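Side-chain contacts in serine acetyltransferase 1, putative (Entamoeba histolytica, PDB 7BW9), which probably transfers an acetyl group to the hydroxyl of serine, the step that feeds cysteine biosynthesis, and is captured here with cysteine bound: residues L154-H159 against G163-P168; S34-E39 against V69-N74; T26-E31 against D54-N59; Q6-L11 against E63-L68; V202-M207 against P224-F229. All blocks are in the same frame, centred on the assembly; numbering follows the deposited sequence.

Contact 1: residues L154-H159 against G163-P168; sequences LMENIH and GIDIHP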
# COMPACT_ATOMS: atom_id res chain seq x y z
N LEU A 154 -9.16 9.05 9.91
CA LEU A 154 -7.87 9.71 9.70
C LEU A 154 -6.74 8.69 9.57
O LEU A 154 -5.94 8.75 8.63
CB LEU A 154 -7.60 10.67 10.85
CG LEU A 154 -6.30 11.44 10.82
CD1 LEU A 154 -6.20 12.24 9.52
CD2 LEU A 154 -6.26 12.36 12.06
N MET A 155 -6.67 7.72 10.49
CA MET A 155 -5.64 6.71 10.37
C MET A 155 -5.79 5.87 9.10
O MET A 155 -4.78 5.45 8.52
CB MET A 155 -5.62 5.80 11.60
CG MET A 155 -5.08 6.47 12.86
SD MET A 155 -3.63 7.50 12.58
CE MET A 155 -2.37 6.33 12.10
N GLU A 156 -7.03 5.61 8.65
CA GLU A 156 -7.18 4.83 7.42
C GLU A 156 -6.73 5.63 6.20
O GLU A 156 -6.23 5.04 5.23
CB GLU A 156 -8.63 4.35 7.24
CG GLU A 156 -9.05 3.23 8.21
CD GLU A 156 -8.13 1.99 8.18
OE1 GLU A 156 -7.57 1.68 7.10
OE2 GLU A 156 -8.01 1.32 9.22
N ASN A 157 -6.87 6.96 6.24
CA ASN A 157 -6.34 7.78 5.15
C ASN A 157 -4.83 7.58 5.00
O ASN A 157 -4.33 7.38 3.89
CB ASN A 157 -6.63 9.27 5.40
CG ASN A 157 -8.07 9.64 5.12
OD1 ASN A 157 -8.80 8.91 4.47
ND2 ASN A 157 -8.48 10.81 5.61
N ILE A 158 -4.09 7.66 6.11
CA ILE A 158 -2.63 7.54 6.03
C ILE A 158 -2.24 6.09 5.74
O ILE A 158 -1.24 5.84 5.05
CB ILE A 158 -1.98 8.11 7.31
CG1 ILE A 158 -0.47 8.32 7.13
CG2 ILE A 158 -2.22 7.22 8.54
CD1 ILE A 158 -0.11 9.16 5.94
N HIS A 159 -3.03 5.12 6.23
CA HIS A 159 -2.95 3.71 5.82
C HIS A 159 -2.98 3.57 4.30
O HIS A 159 -2.15 2.87 3.70
CB HIS A 159 -4.12 2.94 6.42
CG HIS A 159 -4.01 1.45 6.31
ND1 HIS A 159 -5.10 0.61 6.47
CD2 HIS A 159 -2.95 0.64 6.08
CE1 HIS A 159 -4.71 -0.65 6.34
NE2 HIS A 159 -3.41 -0.66 6.11
N GLY A 163 0.48 2.16 3.33
CA GLY A 163 0.41 0.76 3.67
C GLY A 163 0.72 0.43 5.12
O GLY A 163 0.81 -0.75 5.46
N ILE A 164 0.88 1.43 5.99
CA ILE A 164 1.11 1.23 7.42
C ILE A 164 -0.21 1.42 8.16
O ILE A 164 -0.87 2.45 8.00
CB ILE A 164 2.17 2.19 7.97
CG1 ILE A 164 3.47 2.08 7.18
CG2 ILE A 164 2.38 1.93 9.48
CD1 ILE A 164 4.49 3.15 7.58
N ASP A 165 -0.56 0.44 8.98
CA ASP A 165 -1.87 0.39 9.63
C ASP A 165 -1.67 0.50 11.13
O ASP A 165 -1.34 -0.50 11.78
CB ASP A 165 -2.60 -0.89 9.25
CG ASP A 165 -4.06 -0.89 9.65
OD1 ASP A 165 -4.47 -0.02 10.45
OD2 ASP A 165 -4.81 -1.75 9.14
N ILE A 166 -1.89 1.69 11.69
CA ILE A 166 -1.77 1.91 13.13
C ILE A 166 -3.08 2.46 13.66
O ILE A 166 -3.60 3.46 13.15
CB ILE A 166 -0.62 2.88 13.48
CG1 ILE A 166 0.70 2.39 12.93
CG2 ILE A 166 -0.54 3.08 15.00
CD1 ILE A 166 1.86 3.31 13.26
N HIS A 167 -3.60 1.82 14.70
CA HIS A 167 -4.87 2.26 15.26
C HIS A 167 -4.70 3.59 16.00
O HIS A 167 -3.66 3.84 16.61
CB HIS A 167 -5.44 1.20 16.19
CG HIS A 167 -6.90 1.37 16.47
ND1 HIS A 167 -7.38 2.22 17.44
CD2 HIS A 167 -7.99 0.81 15.89
CE1 HIS A 167 -8.70 2.19 17.44
NE2 HIS A 167 -9.10 1.33 16.51
N PRO A 168 -5.71 4.46 15.95
CA PRO A 168 -5.61 5.72 16.72
C PRO A 168 -5.48 5.51 18.22
O PRO A 168 -4.92 6.36 18.92
CB PRO A 168 -6.91 6.47 16.35
CG PRO A 168 -7.85 5.39 15.87
CD PRO A 168 -6.97 4.37 15.20
O HOH W 1 -2.48 3.79 9.86
O HOH W 2 -5.28 2.26 9.72
O HOH W 3 -7.62 -1.40 8.64
O HOH W 4 -3.28 -3.41 6.72

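Contact 2: residues S34-E39 against V69-N74; sequences SFLELE and VYHIQN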
# COMPACT_ATOMS: atom_id res chain seq x y z
N SER A 34 -0.65 14.97 -1.02
CA SER A 34 -1.12 13.69 -0.51
C SER A 34 -2.61 13.77 -0.21
O SER A 34 -3.44 13.52 -1.09
CB SER A 34 -0.33 13.27 0.74
OG SER A 34 -0.15 14.35 1.64
N PHE A 35 -2.98 14.11 1.03
CA PHE A 35 -4.35 14.43 1.38
C PHE A 35 -4.32 15.54 2.41
O PHE A 35 -3.26 15.88 2.95
CB PHE A 35 -5.14 13.20 1.87
CG PHE A 35 -4.57 12.58 3.10
CD1 PHE A 35 -3.59 11.58 3.01
CD2 PHE A 35 -5.03 12.95 4.36
CE1 PHE A 35 -3.07 10.98 4.14
CE2 PHE A 35 -4.50 12.37 5.51
CZ PHE A 35 -3.52 11.38 5.40
N LEU A 36 -5.48 16.14 2.67
CA LEU A 36 -5.49 17.46 3.29
C LEU A 36 -4.77 17.45 4.64
O LEU A 36 -3.84 18.24 4.85
CB LEU A 36 -6.92 17.98 3.44
CG LEU A 36 -7.02 19.45 3.86
CD1 LEU A 36 -5.96 20.31 3.16
CD2 LEU A 36 -8.41 20.00 3.53
N GLU A 37 -5.15 16.54 5.55
CA GLU A 37 -4.57 16.59 6.89
C GLU A 37 -3.06 16.36 6.86
O GLU A 37 -2.32 17.03 7.59
CB GLU A 37 -5.24 15.57 7.80
CG GLU A 37 -6.71 15.83 8.02
CD GLU A 37 -7.56 15.04 7.05
OE1 GLU A 37 -7.21 15.00 5.84
OE2 GLU A 37 -8.57 14.45 7.48
N LEU A 38 -2.57 15.47 5.99
CA LEU A 38 -1.13 15.20 5.96
C LEU A 38 -0.37 16.40 5.40
O LEU A 38 0.65 16.83 5.96
CB LEU A 38 -0.83 13.95 5.13
CG LEU A 38 0.68 13.70 5.04
CD1 LEU A 38 1.30 13.50 6.43
CD2 LEU A 38 1.00 12.54 4.11
N GLU A 39 -0.83 16.94 4.27
CA GLU A 39 -0.18 18.12 3.71
C GLU A 39 -0.11 19.25 4.74
O GLU A 39 0.94 19.88 4.92
CB GLU A 39 -0.91 18.59 2.44
CG GLU A 39 -0.83 17.63 1.28
CD GLU A 39 -2.00 17.78 0.32
OE1 GLU A 39 -2.63 18.87 0.30
OE2 GLU A 39 -2.29 16.81 -0.42
N VAL A 69 -7.59 22.44 11.93
CA VAL A 69 -8.47 22.10 13.05
C VAL A 69 -9.91 22.21 12.63
O VAL A 69 -10.76 21.40 13.03
CB VAL A 69 -8.18 22.96 14.30
CG1 VAL A 69 -6.70 22.93 14.64
CG2 VAL A 69 -8.68 24.39 14.13
N TYR A 70 -10.22 23.15 11.74
CA TYR A 70 -11.61 23.31 11.37
C TYR A 70 -12.07 22.22 10.41
O TYR A 70 -13.24 21.83 10.44
CB TYR A 70 -11.81 24.72 10.82
CG TYR A 70 -11.88 25.76 11.96
CD1 TYR A 70 -12.64 25.52 13.11
CD2 TYR A 70 -11.19 26.96 11.88
CE1 TYR A 70 -12.71 26.45 14.15
CE2 TYR A 70 -11.26 27.91 12.92
CZ TYR A 70 -12.02 27.65 14.05
OH TYR A 70 -12.08 28.58 15.07
N HIS A 71 -11.17 21.65 9.61
CA HIS A 71 -11.55 20.43 8.90
C HIS A 71 -11.73 19.28 9.89
O HIS A 71 -12.65 18.46 9.73
CB HIS A 71 -10.52 20.08 7.83
CG HIS A 71 -10.74 18.73 7.22
ND1 HIS A 71 -11.44 18.55 6.05
CD2 HIS A 71 -10.36 17.49 7.62
CE1 HIS A 71 -11.49 17.27 5.75
NE2 HIS A 71 -10.85 16.60 6.69
N ILE A 72 -10.88 19.19 10.91
CA ILE A 72 -11.05 18.13 11.90
C ILE A 72 -12.35 18.33 12.66
O ILE A 72 -13.12 17.38 12.86
CB ILE A 72 -9.84 18.07 12.86
CG1 ILE A 72 -8.58 17.62 12.12
CG2 ILE A 72 -10.12 17.13 14.04
CD1 ILE A 72 -7.30 17.82 12.91
N GLN A 73 -12.63 19.57 13.07
CA GLN A 73 -13.86 19.84 13.80
C GLN A 73 -15.08 19.47 12.96
O GLN A 73 -16.01 18.83 13.47
CB GLN A 73 -13.91 21.31 14.22
CG GLN A 73 -15.25 21.73 14.80
CD GLN A 73 -15.16 22.88 15.79
OE1 GLN A 73 -14.08 23.41 16.08
NE2 GLN A 73 -16.31 23.27 16.34
N ASN A 74 -15.07 19.79 11.67
CA ASN A 74 -16.22 19.45 10.83
C ASN A 74 -16.41 17.95 10.67
O ASN A 74 -17.55 17.48 10.59
CB ASN A 74 -16.10 20.12 9.46
CG ASN A 74 -16.21 21.63 9.55
OD1 ASN A 74 -16.64 22.17 10.57
ND2 ASN A 74 -15.81 22.32 8.48

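Contact 3: residues T26-E31 against D54-N59; sequences TKQFPE and DKRTFN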
# COMPACT_ATOMS: atom_id res chain seq x y z
N THR A 26 17.23 26.52 4.26
CA THR A 26 16.96 27.75 3.53
C THR A 26 16.50 27.48 2.12
O THR A 26 16.37 28.43 1.33
CB THR A 26 18.22 28.62 3.50
OG1 THR A 26 19.25 27.93 2.78
CG2 THR A 26 18.71 28.90 4.92
N LYS A 27 16.25 26.23 1.77
CA LYS A 27 15.99 25.85 0.40
C LYS A 27 14.49 25.79 0.12
O LYS A 27 13.66 25.80 1.02
CB LYS A 27 16.65 24.50 0.10
CG LYS A 27 17.92 24.28 0.93
CD LYS A 27 18.90 23.38 0.22
CE LYS A 27 18.84 21.97 0.77
NZ LYS A 27 20.05 21.21 0.38
N GLN A 28 14.17 25.74 -1.17
CA GLN A 28 12.79 25.73 -1.64
C GLN A 28 12.54 24.39 -2.33
O GLN A 28 12.96 24.19 -3.47
CB GLN A 28 12.54 26.92 -2.59
CG GLN A 28 11.18 26.93 -3.27
CD GLN A 28 10.06 27.28 -2.32
OE1 GLN A 28 9.76 28.45 -2.09
NE2 GLN A 28 9.44 26.25 -1.74
N PHE A 29 11.84 23.44 -1.61
CA PHE A 29 11.59 22.14 -2.22
C PHE A 29 10.29 22.16 -3.01
O PHE A 29 9.39 22.95 -2.71
CB PHE A 29 11.50 21.05 -1.15
CG PHE A 29 12.72 20.94 -0.30
CD1 PHE A 29 12.86 21.72 0.84
CD2 PHE A 29 13.73 20.03 -0.62
CE1 PHE A 29 14.00 21.62 1.64
CE2 PHE A 29 14.86 19.91 0.17
CZ PHE A 29 15.00 20.71 1.31
N PRO A 30 10.16 21.31 -4.02
CA PRO A 30 8.86 21.18 -4.69
C PRO A 30 7.77 20.77 -3.71
O PRO A 30 8.02 20.07 -2.71
CB PRO A 30 9.11 20.08 -5.73
CG PRO A 30 10.60 20.08 -5.94
CD PRO A 30 11.19 20.44 -4.61
N GLU A 31 6.56 21.23 -3.99
CA GLU A 31 5.41 20.92 -3.16
C GLU A 31 5.12 19.42 -3.18
O GLU A 31 5.29 18.75 -4.20
CB GLU A 31 4.20 21.71 -3.66
CG GLU A 31 3.08 21.87 -2.65
CD GLU A 31 1.74 22.12 -3.32
OE1 GLU A 31 1.59 21.81 -4.53
OE2 GLU A 31 0.83 22.62 -2.62
N ASP A 54 7.89 32.34 0.73
CA ASP A 54 7.10 33.52 1.07
C ASP A 54 5.79 33.19 1.78
O ASP A 54 4.86 34.00 1.75
CB ASP A 54 6.82 34.34 -0.20
CG ASP A 54 6.10 33.54 -1.26
OD1 ASP A 54 5.81 32.35 -1.01
OD2 ASP A 54 5.83 34.09 -2.34
N LYS A 55 5.68 32.02 2.41
CA LYS A 55 4.50 31.64 3.19
C LYS A 55 4.91 31.10 4.54
O LYS A 55 4.41 30.07 5.01
CB LYS A 55 3.63 30.62 2.45
CG LYS A 55 3.42 30.90 0.98
CD LYS A 55 2.40 32.01 0.75
CE LYS A 55 0.98 31.50 0.95
NZ LYS A 55 -0.03 32.52 0.51
N ARG A 56 5.83 31.78 5.22
CA ARG A 56 6.34 31.31 6.50
C ARG A 56 6.26 32.38 7.57
O ARG A 56 7.13 32.49 8.44
CB ARG A 56 7.77 30.79 6.34
CG ARG A 56 7.85 29.53 5.52
CD ARG A 56 9.27 29.15 5.21
NE ARG A 56 9.33 28.30 4.02
CZ ARG A 56 10.46 27.84 3.51
NH1 ARG A 56 11.62 28.16 4.08
NH2 ARG A 56 10.43 27.07 2.42
N THR A 57 5.21 33.19 7.54
CA THR A 57 4.97 34.20 8.57
C THR A 57 3.98 33.67 9.61
O THR A 57 3.30 32.67 9.38
CB THR A 57 4.43 35.49 7.95
OG1 THR A 57 3.06 35.30 7.57
CG2 THR A 57 5.27 35.86 6.73
N PHE A 58 3.91 34.36 10.76
CA PHE A 58 2.99 33.95 11.82
C PHE A 58 1.60 33.71 11.26
O PHE A 58 0.91 32.75 11.64
CB PHE A 58 2.94 35.01 12.93
CG PHE A 58 1.75 34.87 13.85
CD1 PHE A 58 0.53 35.46 13.55
CD2 PHE A 58 1.85 34.13 15.02
CE1 PHE A 58 -0.56 35.31 14.38
CE2 PHE A 58 0.76 33.98 15.86
CZ PHE A 58 -0.45 34.57 15.55
N ASN A 59 1.16 34.57 10.34
CA ASN A 59 -0.19 34.49 9.83
C ASN A 59 -0.38 33.28 8.93
O ASN A 59 -1.45 32.68 8.91
CB ASN A 59 -0.53 35.78 9.07
CG ASN A 59 -1.89 36.29 9.44
OD1 ASN A 59 -2.91 35.69 9.07
ND2 ASN A 59 -1.92 37.39 10.19

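Contact 4: residues Q6-L11 against E63-L68; sequences QQTSQL and ERLSLL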
# COMPACT_ATOMS: atom_id res chain seq x y z
N GLN A 6 -4.33 31.32 18.25
CA GLN A 6 -3.25 32.30 18.18
C GLN A 6 -2.09 31.91 19.08
O GLN A 6 -0.93 32.07 18.69
CB GLN A 6 -3.77 33.69 18.55
CG GLN A 6 -4.23 34.50 17.34
CD GLN A 6 -5.26 35.53 17.73
OE1 GLN A 6 -5.12 36.22 18.74
NE2 GLN A 6 -6.33 35.63 16.93
N GLN A 7 -2.37 31.41 20.28
CA GLN A 7 -1.28 31.01 21.15
C GLN A 7 -0.52 29.84 20.56
O GLN A 7 0.72 29.84 20.51
CB GLN A 7 -1.79 30.65 22.54
CG GLN A 7 -0.73 29.91 23.33
CD GLN A 7 -1.15 29.55 24.73
OE1 GLN A 7 -1.41 28.37 25.04
NE2 GLN A 7 -1.24 30.55 25.59
N THR A 8 -1.25 28.83 20.09
CA THR A 8 -0.59 27.67 19.49
C THR A 8 0.24 28.11 18.29
O THR A 8 1.40 27.71 18.15
CB THR A 8 -1.64 26.62 19.10
OG1 THR A 8 -2.42 26.29 20.26
CG2 THR A 8 -0.97 25.36 18.59
N SER A 9 -0.30 28.99 17.45
CA SER A 9 0.46 29.53 16.33
C SER A 9 1.75 30.18 16.82
O SER A 9 2.84 29.91 16.30
CB SER A 9 -0.39 30.54 15.55
OG SER A 9 -1.46 29.91 14.87
N GLN A 10 1.65 31.02 17.86
CA GLN A 10 2.84 31.69 18.40
C GLN A 10 3.80 30.70 19.07
O GLN A 10 5.02 30.85 18.96
CB GLN A 10 2.42 32.79 19.38
CG GLN A 10 3.57 33.65 19.91
CD GLN A 10 4.54 34.12 18.82
OE1 GLN A 10 5.76 34.01 18.97
NE2 GLN A 10 3.99 34.67 17.73
N LEU A 11 3.27 29.70 19.77
CA LEU A 11 4.14 28.68 20.35
C LEU A 11 4.86 27.89 19.26
O LEU A 11 6.03 27.54 19.40
CB LEU A 11 3.34 27.76 21.26
CG LEU A 11 3.02 28.43 22.60
CD1 LEU A 11 2.15 27.56 23.48
CD2 LEU A 11 4.31 28.82 23.32
N GLU A 63 -3.11 30.52 9.49
CA GLU A 63 -4.03 30.06 8.45
C GLU A 63 -4.01 28.54 8.35
O GLU A 63 -5.07 27.90 8.31
CB GLU A 63 -3.66 30.67 7.10
CG GLU A 63 -4.08 32.12 6.89
CD GLU A 63 -3.37 32.76 5.69
OE1 GLU A 63 -2.86 31.99 4.84
OE2 GLU A 63 -3.33 34.01 5.61
N ARG A 64 -2.82 27.95 8.28
CA ARG A 64 -2.74 26.51 8.11
C ARG A 64 -3.30 25.79 9.33
O ARG A 64 -4.04 24.81 9.20
CB ARG A 64 -1.30 26.10 7.84
CG ARG A 64 -0.79 26.75 6.57
CD ARG A 64 0.52 26.19 6.10
NE ARG A 64 1.63 26.74 6.85
CZ ARG A 64 2.41 27.71 6.40
NH1 ARG A 64 2.20 28.23 5.20
NH2 ARG A 64 3.41 28.15 7.15
N LEU A 65 -2.98 26.29 10.53
CA LEU A 65 -3.50 25.67 11.75
C LEU A 65 -5.02 25.73 11.78
O LEU A 65 -5.68 24.72 12.08
CB LEU A 65 -2.91 26.37 12.97
CG LEU A 65 -2.91 25.56 14.26
CD1 LEU A 65 -2.04 24.30 14.12
CD2 LEU A 65 -2.45 26.43 15.44
N SER A 66 -5.58 26.90 11.45
CA SER A 66 -7.03 27.09 11.47
C SER A 66 -7.72 26.18 10.47
O SER A 66 -8.77 25.59 10.78
CB SER A 66 -7.39 28.55 11.17
OG SER A 66 -6.73 29.44 12.04
N LEU A 67 -7.19 26.10 9.25
CA LEU A 67 -7.77 25.19 8.26
C LEU A 67 -7.71 23.74 8.73
O LEU A 67 -8.68 22.99 8.56
CB LEU A 67 -7.05 25.35 6.91
CG LEU A 67 -7.52 24.44 5.77
CD1 LEU A 67 -9.01 24.58 5.51
CD2 LEU A 67 -6.74 24.73 4.49
N LEU A 68 -6.60 23.34 9.34
CA LEU A 68 -6.51 21.95 9.79
C LEU A 68 -7.56 21.65 10.85
O LEU A 68 -8.38 20.73 10.68
CB LEU A 68 -5.11 21.64 10.31
CG LEU A 68 -4.95 20.25 10.96
CD1 LEU A 68 -5.01 19.09 9.94
CD2 LEU A 68 -3.67 20.17 11.76

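Contact 5: residues V202-M207 against P224-F229; sequences VTLGAM and PTIGDF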
# COMPACT_ATOMS: atom_id res chain seq x y z
N VAL A 202 5.27 -6.33 9.98
CA VAL A 202 5.21 -6.68 11.39
C VAL A 202 3.79 -6.44 11.89
O VAL A 202 3.21 -5.37 11.65
CB VAL A 202 6.22 -5.86 12.20
CG1 VAL A 202 5.88 -5.88 13.69
CG2 VAL A 202 7.64 -6.36 11.93
N THR A 203 3.23 -7.43 12.57
CA THR A 203 1.95 -7.29 13.25
C THR A 203 2.16 -7.27 14.76
O THR A 203 2.81 -8.16 15.32
CB THR A 203 0.99 -8.41 12.87
OG1 THR A 203 0.61 -8.28 11.50
CG2 THR A 203 -0.27 -8.36 13.74
N LEU A 204 1.58 -6.26 15.41
CA LEU A 204 1.36 -6.28 16.85
C LEU A 204 -0.16 -6.33 17.00
O LEU A 204 -0.83 -5.31 17.14
CB LEU A 204 1.99 -5.03 17.54
CG LEU A 204 3.51 -4.88 17.37
CD1 LEU A 204 4.00 -3.52 17.83
CD2 LEU A 204 4.24 -5.96 18.15
N GLY A 205 -0.69 -7.54 16.89
CA GLY A 205 -2.11 -7.70 16.67
C GLY A 205 -2.78 -8.55 17.72
O GLY A 205 -2.17 -8.90 18.73
N ALA A 206 -4.04 -8.90 17.48
CA ALA A 206 -4.78 -9.76 18.42
C ALA A 206 -4.58 -11.22 18.03
O ALA A 206 -4.06 -11.48 16.94
CB ALA A 206 -6.24 -9.39 18.41
N MET A 207 -4.96 -12.14 18.91
CA MET A 207 -4.87 -13.57 18.57
C MET A 207 -5.82 -13.79 17.39
O MET A 207 -6.95 -13.32 17.45
CB MET A 207 -5.31 -14.45 19.74
CG MET A 207 -4.17 -15.11 20.48
SD MET A 207 -2.79 -15.71 19.46
CE MET A 207 -3.63 -16.63 18.18
N PRO A 224 -0.42 -6.51 21.96
CA PRO A 224 0.78 -6.57 22.80
C PRO A 224 1.19 -5.23 23.38
O PRO A 224 0.92 -4.15 22.83
CB PRO A 224 1.86 -7.07 21.83
CG PRO A 224 1.12 -7.73 20.73
CD PRO A 224 -0.13 -6.92 20.58
N THR A 225 1.89 -5.33 24.51
CA THR A 225 2.67 -4.25 25.12
C THR A 225 4.14 -4.55 24.92
O THR A 225 4.61 -5.65 25.28
CB THR A 225 2.40 -4.15 26.62
OG1 THR A 225 1.07 -3.69 26.85
CG2 THR A 225 3.39 -3.19 27.30
N ILE A 226 4.89 -3.61 24.36
CA ILE A 226 6.32 -3.83 24.20
C ILE A 226 7.08 -2.73 24.93
O ILE A 226 6.62 -1.58 25.03
CB ILE A 226 6.74 -3.94 22.72
CG1 ILE A 226 6.80 -2.58 22.04
CG2 ILE A 226 5.76 -4.85 21.96
CD1 ILE A 226 7.04 -2.70 20.55
N GLY A 227 8.23 -3.09 25.48
CA GLY A 227 9.03 -2.19 26.30
C GLY A 227 9.88 -1.25 25.47
O GLY A 227 9.62 -1.01 24.29
N ASP A 228 10.93 -0.73 26.09
CA ASP A 228 11.87 0.15 25.42
C ASP A 228 12.95 -0.64 24.69
O ASP A 228 13.29 -1.77 25.05
CB ASP A 228 12.55 1.10 26.42
CG ASP A 228 11.57 1.83 27.33
OD1 ASP A 228 10.39 2.03 26.95
OD2 ASP A 228 11.99 2.22 28.44
N PHE A 229 13.52 -0.01 23.67
CA PHE A 229 14.65 -0.55 22.91
C PHE A 229 14.34 -1.91 22.27
O PHE A 229 15.24 -2.71 22.04
CB PHE A 229 15.91 -0.64 23.78
CG PHE A 229 16.25 0.65 24.48
CD1 PHE A 229 16.84 1.69 23.78
CD2 PHE A 229 15.94 0.84 25.82
CE1 PHE A 229 17.14 2.91 24.40
CE2 PHE A 229 16.23 2.05 26.46
CZ PHE A 229 16.83 3.09 25.74

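Contact 1: residues L154-H159 against G163-P168
Asp165 lays its CB over one face of the His159 imidazole, a CH-pi contact of 3.5 Å from CB to the ring centroid, and its OD2 comes to 3.0 Å from His159 CE1. With His159 CG anti to the backbone N (chi1 -168°), the ring swings off the helix to meet it. One turn earlier in the helix, Met155 folds back at chi2 and chi3, setting CE 4.1 Å from Ile166 CB and CG 3.7 Å from Pro168 CD. This is the junction where helix 148-162 hands over to the first strand of the left-handed beta-helix: Gly163, with positive phi, returns its N to His159 O at 2.7 Å. Ring rotation is fixed by the bond from His159 ND1 to Glu156 OE1, 2.8 Å and nearly straight at 170°. Glu156 OE2 and Asp165 OD1 come within 4.0 Å; a water joins Glu156 OE2 to Asp165 OD2, and Arg152 pairs with Glu156, probably easing the repulsion. Asp165 OD2 is also taken by His180 of the second subunit, and Ala139 of helix 128-144 packs on Met155.

Contact 2: residues S34-E39 against V69-N74
Glu37 brings its carboxylate to the edge of the His71 imidazole, with OE2 lying near the ring plane and 3.2 Å from NE2. The N-H points poorly at that oxygen, with an angle of 124°, and the bond is weak. The two flat groups are turned steeply, 73° between their planes, so the carboxylate meets the ring rim with one oxygen instead of lying flat against it. CG of His71 stands anti to the backbone N (chi1 171°), which carries the ring out from its own helix into the gap between the two. Glu37 reaches across from the other side with a chain bent at chi2, and its CG also approaches His71 CD2, at 4.0 Å. The stronger hold on OE2 comes from outside the pair: Tyr150 OH on helix 148-162 hydrogen-bonds to the same oxygen, so Tyr150 probably does more than His71 to position the carboxylate. Leu36 CD2 comes obliquely to 4.2 Å from His71 ND1, a loose van der Waals touch. Ile72, next in the chain, packs on Ile89 and Leu92 of helix 82-94. Backbones stay well separated, the nearest CA atoms, those of Glu37 and His71, being 8.2 Å apart. What results is a weak polar link between the first turn of helix 36-45 and the second half of helix 58-79, within the helical N-terminal part that serine acetyltransferases carry ahead of the left-handed beta-helix.

Contact 3: residues T26-E31 against D54-N59
Neither backbone comes close to the other here: the nearest CA pair, Gln28 and Asp54, is 10.0 Å apart, and the irregular chain of 26-31 faces the end of a loop that enters helix 58-79 with Thr57 as its N-cap. The gap is spanned by Arg56. Its chain runs extended from CG to NE, with chi2 171° and chi3 -157°, and delivers the guanidinium edge-on to the carbonyl of Lys27. Arg56 NH2 lies 3.7 Å from Lys27 O, in the guanidinium plane but too far for a hydrogen bond. Beside it, Gln28 NE2 sits 4.4 Å from Arg56 NH2, approaching obliquely. The two nitrogens share an acceptor beyond the pair, for both Arg56 NH2 and Gln28 NE2 bond to Thr51 O, while Gln28 OE1 takes the N-H of Arg53. The shared acceptor probably keeps the two side chains near each other. Lys27 turns its own side chain the other way, its NZ bonding to Tyr79 O of the third subunit, and Phe29 meets the ring of that same tyrosine edge-to-face. The arrangement is a surface meeting of two interhelical loops in the helical N-terminal part of the subunit, next to its contact with the third subunit.

Contact 4: residues Q6-L11 against E63-L68
This is a small, buried helix-to-helix contact in the N-terminal helical part, where helix 2-17 lies against helix 58-79 and a single leucine does the bridging. Leu65 throws out CG anti to the backbone N (chi1 -158°) and presents CD2 to two neighbouring residues of the partner. Against Thr8 the touch is methyl to methyl, CD2 to CG2 at 3.6 Å, with the two side chains crossing at about a right angle. Against Ser9 the same methyl, Leu65 CD2, rests 3.7 Å from OG. The nearest CA atoms, of Ser9 and Leu65, are 7.2 Å apart, a spacing consistent with the short side chains of Thr8 and Ser9. In this way the opening helix of the chain is packed onto helix 58-79 inside the N-terminal helical domain. Both hydroxyls bond back to their own helix, Thr8 OG1 to Leu4 O and Ser9 OG to Leu5 O, one turn back, Thr8 OG1 having a weak second bond to Leu93 O; the buried polar atoms are thus satisfied and Thr8 can offer its methyl to Leu65. Phe96 of helix 96-113 packs on both Thr8 and Leu65, while Leu5 and Leu12 of helix 2-17 also touch the leucine.

Contact 5: residues V202-M207 against P224-F229
Apolar packing across the inside of the left-handed beta-helix makes this contact, between strand 203-205 on one flat sheet and strand 225-226 on another, as in other hexapeptide-repeat transferases. Leu204 and Ile226 both point inward and meet at their ends, CD1 to CD1 at 4.2 Å, with the side chains crossing at about a right angle. Leu204 already points inward at CB; with CG anti to the carbonyl carbon (chi1 -60°), CD1 reaches Ile226. Ile226 holds CG1 between its backbone N and carbonyl carbon (chi1 77°), a crowded position; it was modelled in two conformers, so the finer detail of this touch is uncertain. Ile192 and Ile232, from neighbouring strands, pack on both residues and continue the aliphatic filling of the coil. Pro224 supplies the second apolar patch, its CD lying 4.2 Å from Leu204 CB, and Val238 touches both Leu204 and Pro224. The remaining contacts are between the proline ring and backbone, where strand 203-205 runs out toward the cysteine site. Ala206, next in the chain, lines that pocket together with Arg222 and His223, the latter just before Pro224, so the Gly205-Pro224 end of the contact lies next to the cysteine site. Pro224 CD sits 3.6 Å from Leu204 C, and it comes closer still to the carbonyl oxygen of Gly205, with CD and O 3.4 Å apart.

Overall arrangement
Contacts 2 and 4 pack on helix 58-79, from helix 36-45 and helix 2-17, and contact 3 meets the loop leading into it. Contact 4 is buried and mostly apolar, contact 2 partly buried with one weak polar bond, and contact 3 lies at the surface, where an arginine only approaches a carbonyl. Contacts 3 and 4 touch through Phe58 against Ser9, and contact 2 meets contact 1 where Phe35 packs on Asn157 and Ile158. Contact 1, buried and rich in water and charge, leads from helices into the beta-helix, whose aliphatic interior contact 5 represents; the centres of these two are about 17 Å apart.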